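Local coordinates for putidaredoxin reductase (Pseudomonas putida, PDB 1Q1R), which probably transfers electrons from NADH through its bound FAD to the iron-sulfur protein putidaredoxin, which supplies the cytochrome P450cam monooxygenase, at residues 85-88 with 93-96; 270-275 with 313-318; 144-149 with 165-170. All blocks are in the same frame, centred on the assembly; numbering follows the deposited sequence.

Contact 1. Residues 85-88 with 93-96; sequences AINR and VILS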
ATOM      1  N   ALA A  85      21.838  12.570   1.289  1.00 40.09           N
ATOM      2  CA  ALA A  85      22.368  12.589  -0.065  1.00 41.79           C
ATOM      3  C   ALA A  85      23.152  11.339  -0.422  1.00 42.42           C
ATOM      4  O   ALA A  85      23.620  10.606   0.449  1.00 42.92           O
ATOM      5  CB  ALA A  85      23.248  13.826  -0.263  1.00 41.98           C
ATOM      6  N   ILE A  86      23.286  11.108  -1.723  1.00 43.20           N
ATOM      7  CA  ILE A  86      24.030   9.967  -2.233  1.00 44.34           C
ATOM      8  C   ILE A  86      25.155  10.490  -3.117  1.00 44.81           C
ATOM      9  O   ILE A  86      24.942  11.380  -3.936  1.00 44.47           O
ATOM     10  CB  ILE A  86      23.147   9.045  -3.105  1.00 44.29           C
ATOM     11  CG1 ILE A  86      21.897   8.613  -2.337  1.00 44.92           C
ATOM     12  CG2 ILE A  86      23.944   7.822  -3.531  1.00 44.23           C
ATOM     13  CD1 ILE A  86      20.879   7.901  -3.198  1.00 45.04           C
ATOM     14  N   ASN A  87      26.351   9.944  -2.934  1.00 46.22           N
ATOM     15  CA  ASN A  87      27.498  10.328  -3.742  1.00 47.55           C
ATOM     16  C   ASN A  87      27.903   9.108  -4.541  1.00 47.50           C
ATOM     17  O   ASN A  87      28.714   8.294  -4.100  1.00 47.46           O
ATOM     18  CB  ASN A  87      28.653  10.806  -2.860  1.00 49.12           C
ATOM     19  CG  ASN A  87      28.593  12.293  -2.595  1.00 50.70           C
ATOM     20  OD1 ASN A  87      27.583  12.806  -2.118  1.00 51.50           O
ATOM     21  ND2 ASN A  87      29.676  13.000  -2.912  1.00 52.32           N
ATOM     22  N   ARG A  88      27.305   8.989  -5.720  1.00 48.51           N
ATOM     23  CA  ARG A  88      27.544   7.869  -6.616  1.00 49.65           C
ATOM     24  C   ARG A  88      29.023   7.696  -6.930  1.00 50.64           C
ATOM     25  O   ARG A  88      29.530   6.575  -6.985  1.00 50.87           O
ATOM     26  CB  ARG A  88      26.738   8.086  -7.897  1.00 49.50           C
ATOM     27  CG  ARG A  88      25.244   8.237  -7.633  1.00 49.05           C
ATOM     28  CD  ARG A  88      24.515   8.811  -8.829  1.00 48.42           C
ATOM     29  NE  ARG A  88      24.757   8.033 -10.039  1.00 48.29           N
ATOM     30  CZ  ARG A  88      24.296   8.368 -11.237  1.00 48.13           C
ATOM     31  NH1 ARG A  88      23.564   9.465 -11.383  1.00 48.11           N
ATOM     32  NH2 ARG A  88      24.569   7.610 -12.290  1.00 48.60           N
ATOM     33  N   VAL A  93      26.719   7.263   1.160  1.00 41.94           N
ATOM     34  CA  VAL A  93      25.445   7.895   1.453  1.00 41.06           C
ATOM     35  C   VAL A  93      25.765   8.847   2.600  1.00 40.20           C
ATOM     36  O   VAL A  93      26.478   8.479   3.535  1.00 38.58           O
ATOM     37  CB  VAL A  93      24.369   6.870   1.898  1.00 41.56           C
ATOM     38  CG1 VAL A  93      23.924   6.034   0.703  1.00 41.39           C
ATOM     39  CG2 VAL A  93      24.916   5.974   2.996  1.00 41.31           C
ATOM     40  N   ILE A  94      25.262  10.073   2.515  1.00 39.73           N
ATOM     41  CA  ILE A  94      25.524  11.063   3.550  1.00 40.11           C
ATOM     42  C   ILE A  94      24.370  11.170   4.534  1.00 40.09           C
ATOM     43  O   ILE A  94      23.218  11.344   4.138  1.00 39.83           O
ATOM     44  CB  ILE A  94      25.773  12.458   2.940  1.00 39.59           C
ATOM     45  CG1 ILE A  94      26.856  12.369   1.857  1.00 39.65           C
ATOM     46  CG2 ILE A  94      26.179  13.437   4.036  1.00 39.40           C
ATOM     47  CD1 ILE A  94      28.163  11.769   2.326  1.00 38.88           C
ATOM     48  N   LEU A  95      24.694  11.072   5.820  1.00 40.64           N
ATOM     49  CA  LEU A  95      23.696  11.160   6.876  1.00 40.89           C
ATOM     50  C   LEU A  95      23.531  12.614   7.295  1.00 41.55           C
ATOM     51  O   LEU A  95      24.415  13.436   7.054  1.00 40.93           O
ATOM     52  CB  LEU A  95      24.123  10.303   8.070  1.00 40.77           C
ATOM     53  CG  LEU A  95      24.376   8.829   7.734  1.00 40.61           C
ATOM     54  CD1 LEU A  95      24.686   8.050   8.999  1.00 39.95           C
ATOM     55  CD2 LEU A  95      23.152   8.248   7.041  1.00 40.82           C
ATOM     56  N   SER A  96      22.400  12.931   7.915  1.00 42.07           N
ATOM     57  CA  SER A  96      22.131  14.297   8.348  1.00 43.53           C
ATOM     58  C   SER A  96      23.180  14.840   9.317  1.00 44.96           C
ATOM     59  O   SER A  96      23.368  16.052   9.412  1.00 45.20           O
ATOM     60  CB  SER A  96      20.746  14.384   8.992  1.00 42.91           C
ATOM     61  OG  SER A  96      20.628  13.476  10.069  1.00 42.54           O
TER

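Contact 2. Residues 270-275 with 313-318; sequences EHMQTS and AAILCG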
ATOM      1  N   GLU A 270      14.488  -4.190 -15.315  1.00 37.39           N
ATOM      2  CA  GLU A 270      14.169  -5.582 -15.037  1.00 38.03           C
ATOM      3  C   GLU A 270      15.081  -6.192 -13.981  1.00 37.11           C
ATOM      4  O   GLU A 270      14.737  -7.201 -13.371  1.00 36.35           O
ATOM      5  CB  GLU A 270      14.221  -6.416 -16.328  1.00 40.21           C
ATOM      6  CG  GLU A 270      15.576  -6.457 -17.030  1.00 44.05           C
ATOM      7  CD  GLU A 270      15.920  -5.170 -17.775  1.00 46.31           C
ATOM      8  OE1 GLU A 270      17.012  -5.115 -18.381  1.00 48.56           O
ATOM      9  OE2 GLU A 270      15.105  -4.219 -17.763  1.00 47.58           O
ATOM     10  N   HIS A 271      16.239  -5.579 -13.760  1.00 36.80           N
ATOM     11  CA  HIS A 271      17.165  -6.087 -12.753  1.00 37.08           C
ATOM     12  C   HIS A 271      17.112  -5.284 -11.456  1.00 36.47           C
ATOM     13  O   HIS A 271      18.024  -5.359 -10.631  1.00 35.96           O
ATOM     14  CB  HIS A 271      18.592  -6.106 -13.294  1.00 38.49           C
ATOM     15  CG  HIS A 271      18.777  -7.028 -14.456  1.00 41.15           C
ATOM     16  ND1 HIS A 271      18.485  -6.661 -15.752  1.00 41.74           N
ATOM     17  CD2 HIS A 271      19.178  -8.321 -14.511  1.00 41.93           C
ATOM     18  CE1 HIS A 271      18.699  -7.688 -16.556  1.00 42.71           C
ATOM     19  NE2 HIS A 271      19.119  -8.708 -15.828  1.00 42.82           N
ATOM     20  N   MET A 272      16.032  -4.520 -11.289  1.00 35.92           N
ATOM     21  CA  MET A 272      15.814  -3.708 -10.095  1.00 35.57           C
ATOM     22  C   MET A 272      16.760  -2.513  -9.991  1.00 36.45           C
ATOM     23  O   MET A 272      16.687  -1.741  -9.033  1.00 35.93           O
ATOM     24  CB  MET A 272      15.946  -4.572  -8.834  1.00 34.61           C
ATOM     25  CG  MET A 272      15.054  -5.820  -8.811  1.00 34.56           C
ATOM     26  SD  MET A 272      13.314  -5.481  -9.182  1.00 33.07           S
ATOM     27  CE  MET A 272      12.758  -4.746  -7.625  1.00 35.42           C
ATOM     28  N   GLN A 273      17.632  -2.357 -10.983  1.00 36.51           N
ATOM     29  CA  GLN A 273      18.601  -1.262 -10.995  1.00 37.19           C
ATOM     30  C   GLN A 273      18.017   0.071 -11.444  1.00 36.92           C
ATOM     31  O   GLN A 273      17.132   0.119 -12.296  1.00 37.81           O
ATOM     32  CB  GLN A 273      19.770  -1.605 -11.920  1.00 38.73           C
ATOM     33  CG  GLN A 273      20.470  -2.912 -11.607  1.00 40.93           C
ATOM     34  CD  GLN A 273      21.498  -3.275 -12.665  1.00 42.75           C
ATOM     35  OE1 GLN A 273      22.470  -2.553 -12.875  1.00 44.43           O
ATOM     36  NE2 GLN A 273      21.281  -4.397 -13.339  1.00 43.26           N
ATOM     37  N   THR A 274      18.523   1.157 -10.867  1.00 36.95           N
ATOM     38  CA  THR A 274      18.084   2.498 -11.238  1.00 37.60           C
ATOM     39  C   THR A 274      19.016   2.939 -12.366  1.00 38.55           C
ATOM     40  O   THR A 274      19.730   2.117 -12.937  1.00 38.50           O
ATOM     41  CB  THR A 274      18.250   3.492 -10.074  1.00 37.43           C
ATOM     42  OG1 THR A 274      19.644   3.639  -9.776  1.00 36.83           O
ATOM     43  CG2 THR A 274      17.525   2.992  -8.833  1.00 36.78           C
ATOM     44  N   SER A 275      19.020   4.230 -12.678  1.00 40.33           N
ATOM     45  CA  SER A 275      19.889   4.749 -13.731  1.00 41.55           C
ATOM     46  C   SER A 275      21.330   4.376 -13.402  1.00 42.08           C
ATOM     47  O   SER A 275      22.182   4.283 -14.289  1.00 42.53           O
ATOM     48  CB  SER A 275      19.767   6.271 -13.816  1.00 42.27           C
ATOM     49  OG  SER A 275      18.412   6.668 -13.934  1.00 43.97           O
ATOM     50  N   ALA A 313      17.157  -9.592  -3.507  1.00 35.82           N
ATOM     51  CA  ALA A 313      17.993 -10.501  -2.738  1.00 36.79           C
ATOM     52  C   ALA A 313      18.558 -11.593  -3.636  1.00 37.84           C
ATOM     53  O   ALA A 313      19.725 -11.973  -3.517  1.00 37.33           O
ATOM     54  CB  ALA A 313      17.184 -11.123  -1.609  1.00 36.75           C
ATOM     55  N   ALA A 314      17.717 -12.096  -4.533  1.00 38.14           N
ATOM     56  CA  ALA A 314      18.122 -13.146  -5.456  1.00 39.61           C
ATOM     57  C   ALA A 314      19.243 -12.661  -6.373  1.00 40.21           C
ATOM     58  O   ALA A 314      20.304 -13.282  -6.459  1.00 40.41           O
ATOM     59  CB  ALA A 314      16.923 -13.594  -6.288  1.00 39.01           C
ATOM     60  N   ILE A 315      19.003 -11.544  -7.049  1.00 40.87           N
ATOM     61  CA  ILE A 315      19.976 -10.973  -7.972  1.00 42.26           C
ATOM     62  C   ILE A 315      21.329 -10.662  -7.328  1.00 43.36           C
ATOM     63  O   ILE A 315      22.377 -11.015  -7.874  1.00 43.90           O
ATOM     64  CB  ILE A 315      19.422  -9.691  -8.621  1.00 41.59           C
ATOM     65  CG1 ILE A 315      18.172 -10.029  -9.441  1.00 40.76           C
ATOM     66  CG2 ILE A 315      20.487  -9.046  -9.498  1.00 42.51           C
ATOM     67  CD1 ILE A 315      17.450  -8.824 -10.001  1.00 39.86           C
ATOM     68  N   LEU A 316      21.309 -10.008  -6.171  1.00 43.77           N
ATOM     69  CA  LEU A 316      22.546  -9.657  -5.482  1.00 44.59           C
ATOM     70  C   LEU A 316      23.292 -10.881  -4.966  1.00 45.46           C
ATOM     71  O   LEU A 316      24.458 -10.789  -4.581  1.00 45.82           O
ATOM     72  CB  LEU A 316      22.259  -8.717  -4.310  1.00 44.33           C
ATOM     73  CG  LEU A 316      21.689  -7.335  -4.627  1.00 44.41           C
ATOM     74  CD1 LEU A 316      21.518  -6.563  -3.326  1.00 44.81           C
ATOM     75  CD2 LEU A 316      22.618  -6.587  -5.573  1.00 44.39           C
ATOM     76  N   CYS A 317      22.620 -12.025  -4.950  1.00 46.10           N
ATOM     77  CA  CYS A 317      23.245 -13.252  -4.472  1.00 47.09           C
ATOM     78  C   CYS A 317      23.544 -14.220  -5.609  1.00 47.79           C
ATOM     79  O   CYS A 317      23.814 -15.398  -5.380  1.00 48.15           O
ATOM     80  CB  CYS A 317      22.353 -13.930  -3.428  1.00 46.71           C
ATOM     81  SG  CYS A 317      22.292 -13.072  -1.832  1.00 47.30           S
ATOM     82  N   GLY A 318      23.493 -13.716  -6.837  1.00 48.77           N
ATOM     83  CA  GLY A 318      23.774 -14.551  -7.990  1.00 49.50           C
ATOM     84  C   GLY A 318      22.771 -15.667  -8.199  1.00 50.35           C
ATOM     85  O   GLY A 318      23.086 -16.679  -8.826  1.00 50.67           O
TER

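Contact 3. Residues 144-149 with 165-170; sequences RQLIAD and AATAIK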
ATOM      1  N   ARG A 144      -6.074   6.297  20.394  1.00 17.45           N
ATOM      2  CA  ARG A 144      -6.400   6.863  21.703  1.00 19.66           C
ATOM      3  C   ARG A 144      -7.646   7.734  21.618  1.00 20.36           C
ATOM      4  O   ARG A 144      -8.351   7.918  22.604  1.00 20.22           O
ATOM      5  CB  ARG A 144      -5.236   7.713  22.245  1.00 19.04           C
ATOM      6  CG  ARG A 144      -4.007   6.911  22.678  1.00 21.07           C
ATOM      7  CD  ARG A 144      -3.022   7.783  23.460  1.00 21.89           C
ATOM      8  NE  ARG A 144      -2.524   8.913  22.678  1.00 22.90           N
ATOM      9  CZ  ARG A 144      -1.452   8.873  21.892  1.00 23.85           C
ATOM     10  NH1 ARG A 144      -0.744   7.757  21.773  1.00 23.27           N
ATOM     11  NH2 ARG A 144      -1.086   9.956  21.217  1.00 24.74           N
ATOM     12  N   GLN A 145      -7.918   8.261  20.429  1.00 20.41           N
ATOM     13  CA  GLN A 145      -9.067   9.133  20.232  1.00 20.66           C
ATOM     14  C   GLN A 145     -10.276   8.477  19.568  1.00 21.56           C
ATOM     15  O   GLN A 145     -11.225   9.167  19.201  1.00 22.64           O
ATOM     16  CB  GLN A 145      -8.631  10.364  19.436  1.00 19.98           C
ATOM     17  CG  GLN A 145      -7.497  11.121  20.123  1.00 20.22           C
ATOM     18  CD  GLN A 145      -7.014  12.317  19.343  1.00 20.18           C
ATOM     19  OE1 GLN A 145      -7.692  13.349  19.278  1.00 18.92           O
ATOM     20  NE2 GLN A 145      -5.836  12.189  18.736  1.00 18.59           N
ATOM     21  N   LEU A 146     -10.251   7.160  19.396  1.00 20.46           N
ATOM     22  CA  LEU A 146     -11.404   6.486  18.794  1.00 22.39           C
ATOM     23  C   LEU A 146     -12.387   6.260  19.935  1.00 22.10           C
ATOM     24  O   LEU A 146     -12.482   5.172  20.490  1.00 22.99           O
ATOM     25  CB  LEU A 146     -10.985   5.157  18.155  1.00 22.01           C
ATOM     26  CG  LEU A 146     -10.097   5.292  16.913  1.00 22.81           C
ATOM     27  CD1 LEU A 146      -9.818   3.908  16.340  1.00 23.67           C
ATOM     28  CD2 LEU A 146     -10.785   6.163  15.863  1.00 23.03           C
ATOM     29  N   ILE A 147     -13.122   7.316  20.264  1.00 22.67           N
ATOM     30  CA  ILE A 147     -14.058   7.318  21.380  1.00 22.57           C
ATOM     31  C   ILE A 147     -15.535   7.270  21.012  1.00 22.75           C
ATOM     32  O   ILE A 147     -16.005   8.048  20.183  1.00 22.99           O
ATOM     33  CB  ILE A 147     -13.799   8.568  22.231  1.00 22.97           C
ATOM     34  CG1 ILE A 147     -12.324   8.578  22.654  1.00 23.84           C
ATOM     35  CG2 ILE A 147     -14.730   8.599  23.436  1.00 22.36           C
ATOM     36  CD1 ILE A 147     -11.825   9.926  23.093  1.00 25.87           C
ATOM     37  N   ALA A 148     -16.265   6.367  21.657  1.00 23.31           N
ATOM     38  CA  ALA A 148     -17.692   6.212  21.405  1.00 24.38           C
ATOM     39  C   ALA A 148     -18.431   7.543  21.475  1.00 25.56           C
ATOM     40  O   ALA A 148     -18.212   8.355  22.382  1.00 25.18           O
ATOM     41  CB  ALA A 148     -18.300   5.223  22.402  1.00 24.60           C
ATOM     42  N   ASP A 149     -19.301   7.753  20.491  1.00 25.70           N
ATOM     43  CA  ASP A 149     -20.116   8.952  20.374  1.00 27.28           C
ATOM     44  C   ASP A 149     -19.381  10.225  19.958  1.00 26.49           C
ATOM     45  O   ASP A 149     -20.011  11.246  19.696  1.00 25.84           O
ATOM     46  CB  ASP A 149     -20.913   9.174  21.664  1.00 29.99           C
ATOM     47  CG  ASP A 149     -21.806   7.985  21.998  1.00 32.43           C
ATOM     48  OD1 ASP A 149     -22.474   7.463  21.078  1.00 32.09           O
ATOM     49  OD2 ASP A 149     -21.845   7.568  23.176  1.00 35.37           O
ATOM     50  N   ALA A 165     -12.650   4.125   8.667  1.00 20.71           N
ATOM     51  CA  ALA A 165     -14.071   4.329   8.950  1.00 20.65           C
ATOM     52  C   ALA A 165     -14.694   3.085   9.581  1.00 20.35           C
ATOM     53  O   ALA A 165     -15.439   3.187  10.554  1.00 20.84           O
ATOM     54  CB  ALA A 165     -14.821   4.695   7.659  1.00 20.85           C
ATOM     55  N   ALA A 166     -14.395   1.913   9.023  1.00 20.21           N
ATOM     56  CA  ALA A 166     -14.937   0.661   9.549  1.00 20.28           C
ATOM     57  C   ALA A 166     -14.500   0.454  10.998  1.00 20.09           C
ATOM     58  O   ALA A 166     -15.295   0.054  11.843  1.00 19.56           O
ATOM     59  CB  ALA A 166     -14.474  -0.516   8.693  1.00 19.86           C
ATOM     60  N   THR A 167     -13.234   0.738  11.285  1.00 20.37           N
ATOM     61  CA  THR A 167     -12.718   0.577  12.641  1.00 20.58           C
ATOM     62  C   THR A 167     -13.351   1.586  13.600  1.00 20.88           C
ATOM     63  O   THR A 167     -13.692   1.237  14.734  1.00 20.67           O
ATOM     64  CB  THR A 167     -11.183   0.723  12.668  1.00 20.53           C
ATOM     65  OG1 THR A 167     -10.607  -0.271  11.817  1.00 22.26           O
ATOM     66  CG2 THR A 167     -10.644   0.520  14.084  1.00 21.89           C
ATOM     67  N   ALA A 168     -13.521   2.826  13.147  1.00 19.92           N
ATOM     68  CA  ALA A 168     -14.129   3.853  13.989  1.00 21.58           C
ATOM     69  C   ALA A 168     -15.593   3.513  14.274  1.00 22.20           C
ATOM     70  O   ALA A 168     -16.076   3.706  15.390  1.00 21.84           O
ATOM     71  CB  ALA A 168     -14.030   5.221  13.321  1.00 19.53           C
ATOM     72  N   ILE A 169     -16.298   3.021  13.257  1.00 22.86           N
ATOM     73  CA  ILE A 169     -17.700   2.640  13.410  1.00 24.38           C
ATOM     74  C   ILE A 169     -17.844   1.570  14.485  1.00 24.77           C
ATOM     75  O   ILE A 169     -18.759   1.617  15.310  1.00 24.32           O
ATOM     76  CB  ILE A 169     -18.286   2.103  12.076  1.00 24.27           C
ATOM     77  CG1 ILE A 169     -18.816   3.270  11.252  1.00 25.51           C
ATOM     78  CG2 ILE A 169     -19.410   1.100  12.345  1.00 26.31           C
ATOM     79  CD1 ILE A 169     -19.937   4.043  11.946  1.00 25.45           C
ATOM     80  N   LYS A 170     -16.931   0.606  14.464  1.00 25.65           N
ATOM     81  CA  LYS A 170     -16.934  -0.482  15.428  1.00 27.77           C
ATOM     82  C   LYS A 170     -16.694   0.079  16.835  1.00 27.79           C
ATOM     83  O   LYS A 170     -17.172  -0.477  17.825  1.00 27.42           O
ATOM     84  CB  LYS A 170     -15.841  -1.495  15.069  1.00 29.89           C
ATOM     85  CG  LYS A 170     -15.753  -2.689  16.007  1.00 33.90           C
ATOM     86  CD  LYS A 170     -16.935  -3.632  15.832  1.00 36.76           C
ATOM     87  CE  LYS A 170     -16.911  -4.734  16.884  1.00 38.17           C
ATOM     88  NZ  LYS A 170     -15.599  -5.435  16.913  1.00 38.84           N
TER

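Contact 1. Residues 85-88 with 93-96
I94 packs against A85 and N87 where two antiparallel strands run side by side, the axes of 85-87 and 93-95 approaching to 4.7 Å. Its CB stands 4.3 Å from A85 CB, on the same side of the sheet, and 3.8 Å from A85 O; the small alanine leaves room for the branched neighbour. One bond further out, CG1 lies anti to the carbonyl carbon (chi1 -52°), which brings it 3.9 Å from A85 O and 4.1 Å from N87 OD1. The asparagine thus meets the isoleucine at a slant, through its amide oxygen, a polar group that suits this partly exposed end of the strand. At the tip, chi2 (-56°) bends CD1 off CG1. I94 also touches A100 of strand 100-102.

A85 and I94 form a hydrogen-bonded pair. I94 N gives A85 O a nearly straight bond of 2.7 Å, whereas the return bond from A85 N to I94 O is weak. The same A85 O also receives a CA-H contact from V93. On the opposite face the non-hydrogen-bonded pair I86 and V93 meets through CG1 and CG1 at 4.5 Å; both are beta-branched and apolar, fit for a strand with a buried side, and both touch L106 of strand 105-108. These two strands make a beta hairpin, and with strand 100-102 they form the three-stranded antiparallel meander characteristic of the FAD domain in the glutathione reductase fold.

Contact 2. Residues 270-275 with 313-318
H271 and I315 face each other with their CA atoms 7.4 Å apart, an irregular loop running past the C-terminal end of a helix, and no hydrogen bond crosses between the two. I315 makes most of the contact, its side chain pointing at the loop. With CG1 anti to the carbonyl carbon (chi1 -62°) and an extended chi2, its terminal CD1 is pushed forward to 3.6 Å from H271 O and 4.0 Å from M272 CG. The extended CG1-CD1 branch of isoleucine gives the helix an apolar tip that reaches the loop. Of the H271 side chain, CB comes nearest, 4.4 Å from CD1; its imidazole belongs to the exposed side, where E270 OE1 lies in the ring plane at the edge.

M272 crosses I315 at about a right angle. It starts toward the helix, but bends at chi2 and chi3 carry its end away from I315, and the flexible, unbranched chain touches I312 and Q308, one and two turns earlier. The helix ends in a Schellman motif, K319 N bonding to A314 O and G318 N to I315 O, with G318 as the C-prime residue at positive phi.

The loop, 270-275, is further tied to helix 302-316 by K311 NZ on E270 O, and to strand 279-281 by the backbone bond of M272 with A281. Helix 14-25 flanks the same helix, with L23 against A313 and L316.

Contact 3. Residues 144-149 with 165-170
No flat group takes part where L146 meets T167 and A168: the contact is wholly aliphatic, and the nearby amide of Q145 is turned elsewhere, its NE2 hydrogen-bonded to the carbonyl oxygens of N128 and C141. The setting is the Rossmann-type beta-alpha-beta unit of the second nucleotide-binding domain, which probably takes up NADH. Helix 159-170 follows strand 151-155, and the loop 144-149 leads into that strand.

L146 points at the helix, and with CG anti to the carbonyl carbon (chi1 -68°) its two methyls divide between adjacent residues. CD1 reaches T167 CG2 at 4.2 Å, the two side chains meeting aslant, and CD2 lies 4.2 Å from A168 CB. Alanine suits a helix position approached this closely, its CA being 6.1 Å from L146 CA. The loop presents the leucine from the centre of an inverse gamma turn, closed by a weak bond from I147 N to Q145 O. L241 and M173 also touch L146.

T167 serves two sides at once: while its methyl faces the leucine, OG1 is hydrogen-bonded to E163 O, one turn back in the helix, and more weakly to S49 O.

Along the chain the order is contact 1, contact 3, contact 2, each closing before the next opens. Contacts 1 and 2 lie on the same side of the molecule, their centres about 21 Å apart and their nearest atoms about 5 Å apart; the first is the antiparallel hairpin and the second a loop leading into strand 279-281, at one edge of the parallel sheet that also holds strand 6-10. Contact 3 sits about 42 Å from contact 1 and 43 Å from contact 2, centre to centre, beside the other parallel sheet. The chain therefore builds the second nucleotide-binding domain as an insertion and then returns to complete the FAD domain, the topology of the glutathione reductase fold.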